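Local structure of polyketide synthase (Lyngbya majuscula 19L, 3QIT) at residues H26-C31 / R55-D60. The protein acts as a thioesterase domain with the alpha/beta hydrolase fold that also decarboxylates, forming the terminal alkene of curacin A. Residues are numbered along the deposited sequence; the frame is centred on the assembly and turned at random.
Sequences HPVVLC and RVVAPD
Strands 28-31 and 55-59 run parallel at 21°, joined by four N-H...O=C bonds in which V29, R55, V57 and C31 donate. The straightest (171°) runs from V57 N to V29 O. Helix 43-51 connects them, making a beta-alpha-beta crossover of the alpha/beta hydrolase sheet. Both strands are interior, since V28 and L30 also make backbone hydrogen bonds to strand 97-102, and V56 and A58 to strand 14-21. R55 N sits above the carbonyl plane of P27, V29 N lies in that of R55, and V57 N and C31 N approach nearly along the C=O axes of V29 and V57.

Side chains alternate between faces. V28, L30, R55 and V57 share one; there V28 CG1 meets V57 CG2 at 4.3 Å. R55, bent at chi2, leads its guanidinium away from 26-31, and NH1 hydrogen-bonds to G22 O. On the other face V29 and V56 both touch L49 of helix 43-51. C31 SG, beside its own backbone N (chi1 -59°), lies 3.8 Å from V56 CG1.

P59 has no amide hydrogen, so the ladder cannot continue there: its CD lies 3.4 Å from C31 O, and L30 CD1 reaches within 3.7 Å of P59 CD. A water donates to both C31 O and P59 O, at 2.8 Å each.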
loop_
_atom_site.group_PDB
_atom_site.type_symbol
_atom_site.label_atom_id
_atom_site.label_comp_id
_atom_site.label_asym_id
_atom_site.label_seq_id
_atom_site.Cartn_x
_atom_site.Cartn_y
_atom_site.Cartn_z
ATOM N N HIS B 26 33.536 5.471 -7.867
ATOM C CA HIS B 26 33.316 5.466 -9.310
ATOM C C HIS B 26 31.850 5.763 -9.669
ATOM O O HIS B 26 30.967 5.583 -8.820
ATOM C CB HIS B 26 33.753 4.125 -9.911
ATOM C CG HIS B 26 35.240 3.929 -9.955
ATOM N ND1 HIS B 26 35.821 2.736 -10.338
ATOM C CD2 HIS B 26 36.265 4.767 -9.654
ATOM C CE1 HIS B 26 37.139 2.855 -10.282
ATOM N NE2 HIS B 26 37.432 4.073 -9.862
ATOM N N PRO B 27 31.586 6.203 -10.927
ATOM C CA PRO B 27 30.217 6.560 -11.329
ATOM C C PRO B 27 29.278 5.381 -11.172
ATOM O O PRO B 27 29.670 4.245 -11.436
ATOM C CB PRO B 27 30.348 6.915 -12.822
ATOM C CG PRO B 27 31.780 7.234 -13.025
ATOM C CD PRO B 27 32.581 6.554 -11.958
ATOM N N VAL B 28 28.041 5.669 -10.775
ATOM C CA VAL B 28 27.104 4.618 -10.372
ATOM C C VAL B 28 26.262 4.084 -11.528
ATOM O O VAL B 28 25.722 4.850 -12.329
ATOM C CB VAL B 28 26.180 5.117 -9.231
ATOM C CG1 VAL B 28 25.026 4.093 -8.969
ATOM C CG2 VAL B 28 27.001 5.389 -7.959
ATOM N N VAL B 29 26.122 2.761 -11.571
ATOM C CA VAL B 29 25.074 2.109 -12.355
ATOM C C VAL B 29 24.122 1.486 -11.343
ATOM O O VAL B 29 24.508 0.589 -10.599
ATOM C CB VAL B 29 25.618 1.021 -13.292
ATOM C CG1 VAL B 29 24.501 0.374 -14.144
ATOM C CG2 VAL B 29 26.676 1.626 -14.260
ATOM N N LEU B 30 22.897 1.985 -11.318
ATOM C CA LEU B 30 21.889 1.485 -10.381
ATOM C C LEU B 30 20.984 0.495 -11.140
ATOM O O LEU B 30 20.353 0.867 -12.127
ATOM C CB LEU B 30 21.094 2.652 -9.795
ATOM C CG LEU B 30 19.882 2.310 -8.898
ATOM C CD1 LEU B 30 20.352 1.517 -7.684
ATOM C CD2 LEU B 30 19.245 3.606 -8.446
ATOM N N CYS B 31 20.918 -0.751 -10.662
ATOM C CA CYS B 31 20.205 -1.847 -11.350
ATOM C C CYS B 31 19.051 -2.338 -10.456
ATOM O O CYS B 31 19.266 -2.646 -9.283
ATOM C CB CYS B 31 21.121 -3.044 -11.575
ATOM S SG CYS B 31 22.601 -2.629 -12.562
ATOM N N ARG B 55 30.804 1.794 -10.446
ATOM C CA ARG B 55 30.270 1.303 -9.178
ATOM C C ARG B 55 28.843 0.815 -9.486
ATOM O O ARG B 55 27.956 1.604 -9.792
ATOM C CB ARG B 55 30.269 2.438 -8.143
ATOM C CG ARG B 55 29.577 2.107 -6.814
ATOM C CD ARG B 55 30.298 1.036 -6.036
ATOM N NE ARG B 55 29.745 0.979 -4.676
ATOM C CZ ARG B 55 30.238 0.234 -3.691
ATOM N NH1 ARG B 55 31.287 -0.533 -3.906
ATOM N NH2 ARG B 55 29.653 0.234 -2.495
ATOM N N VAL B 56 28.639 -0.499 -9.434
ATOM C CA VAL B 56 27.323 -1.057 -9.761
ATOM C C VAL B 56 26.609 -1.351 -8.436
ATOM O O VAL B 56 27.155 -2.000 -7.560
ATOM C CB VAL B 56 27.450 -2.360 -10.592
ATOM C CG1 VAL B 56 26.092 -2.863 -10.995
ATOM C CG2 VAL B 56 28.365 -2.129 -11.843
ATOM N N VAL B 57 25.394 -0.842 -8.308
ATOM C CA VAL B 57 24.627 -0.996 -7.081
ATOM C C VAL B 57 23.280 -1.629 -7.460
ATOM O O VAL B 57 22.575 -1.123 -8.332
ATOM C CB VAL B 57 24.376 0.376 -6.410
ATOM C CG1 VAL B 57 23.435 0.222 -5.220
ATOM C CG2 VAL B 57 25.687 1.022 -5.961
ATOM N N ALA B 58 22.927 -2.736 -6.790
ATOM C CA ALA B 58 21.698 -3.449 -7.076
ATOM C C ALA B 58 21.019 -3.746 -5.731
ATOM O O ALA B 58 21.386 -4.698 -5.060
ATOM C CB ALA B 58 21.990 -4.763 -7.858
ATOM N N PRO B 59 20.014 -2.954 -5.357
ATOM C CA PRO B 59 19.275 -3.209 -4.098
ATOM C C PRO B 59 18.437 -4.458 -4.230
ATOM O O PRO B 59 17.916 -4.758 -5.318
ATOM C CB PRO B 59 18.346 -1.998 -3.972
ATOM C CG PRO B 59 18.225 -1.467 -5.347
ATOM C CD PRO B 59 19.516 -1.748 -6.045
ATOM N N ASP B 60 18.307 -5.195 -3.126
ATOM C CA ASP B 60 17.271 -6.218 -3.043
ATOM C C ASP B 60 15.955 -5.474 -2.739
ATOM O O ASP B 60 15.856 -4.721 -1.754
ATOM C CB ASP B 60 17.546 -7.187 -1.877
ATOM C CG ASP B 60 18.718 -8.147 -2.121
ATOM O OD1 ASP B 60 18.939 -8.632 -3.248
ATOM O OD2 ASP B 60 19.429 -8.444 -1.134
HETATM O O HOH W 1 18.394 -4.966 -8.044
#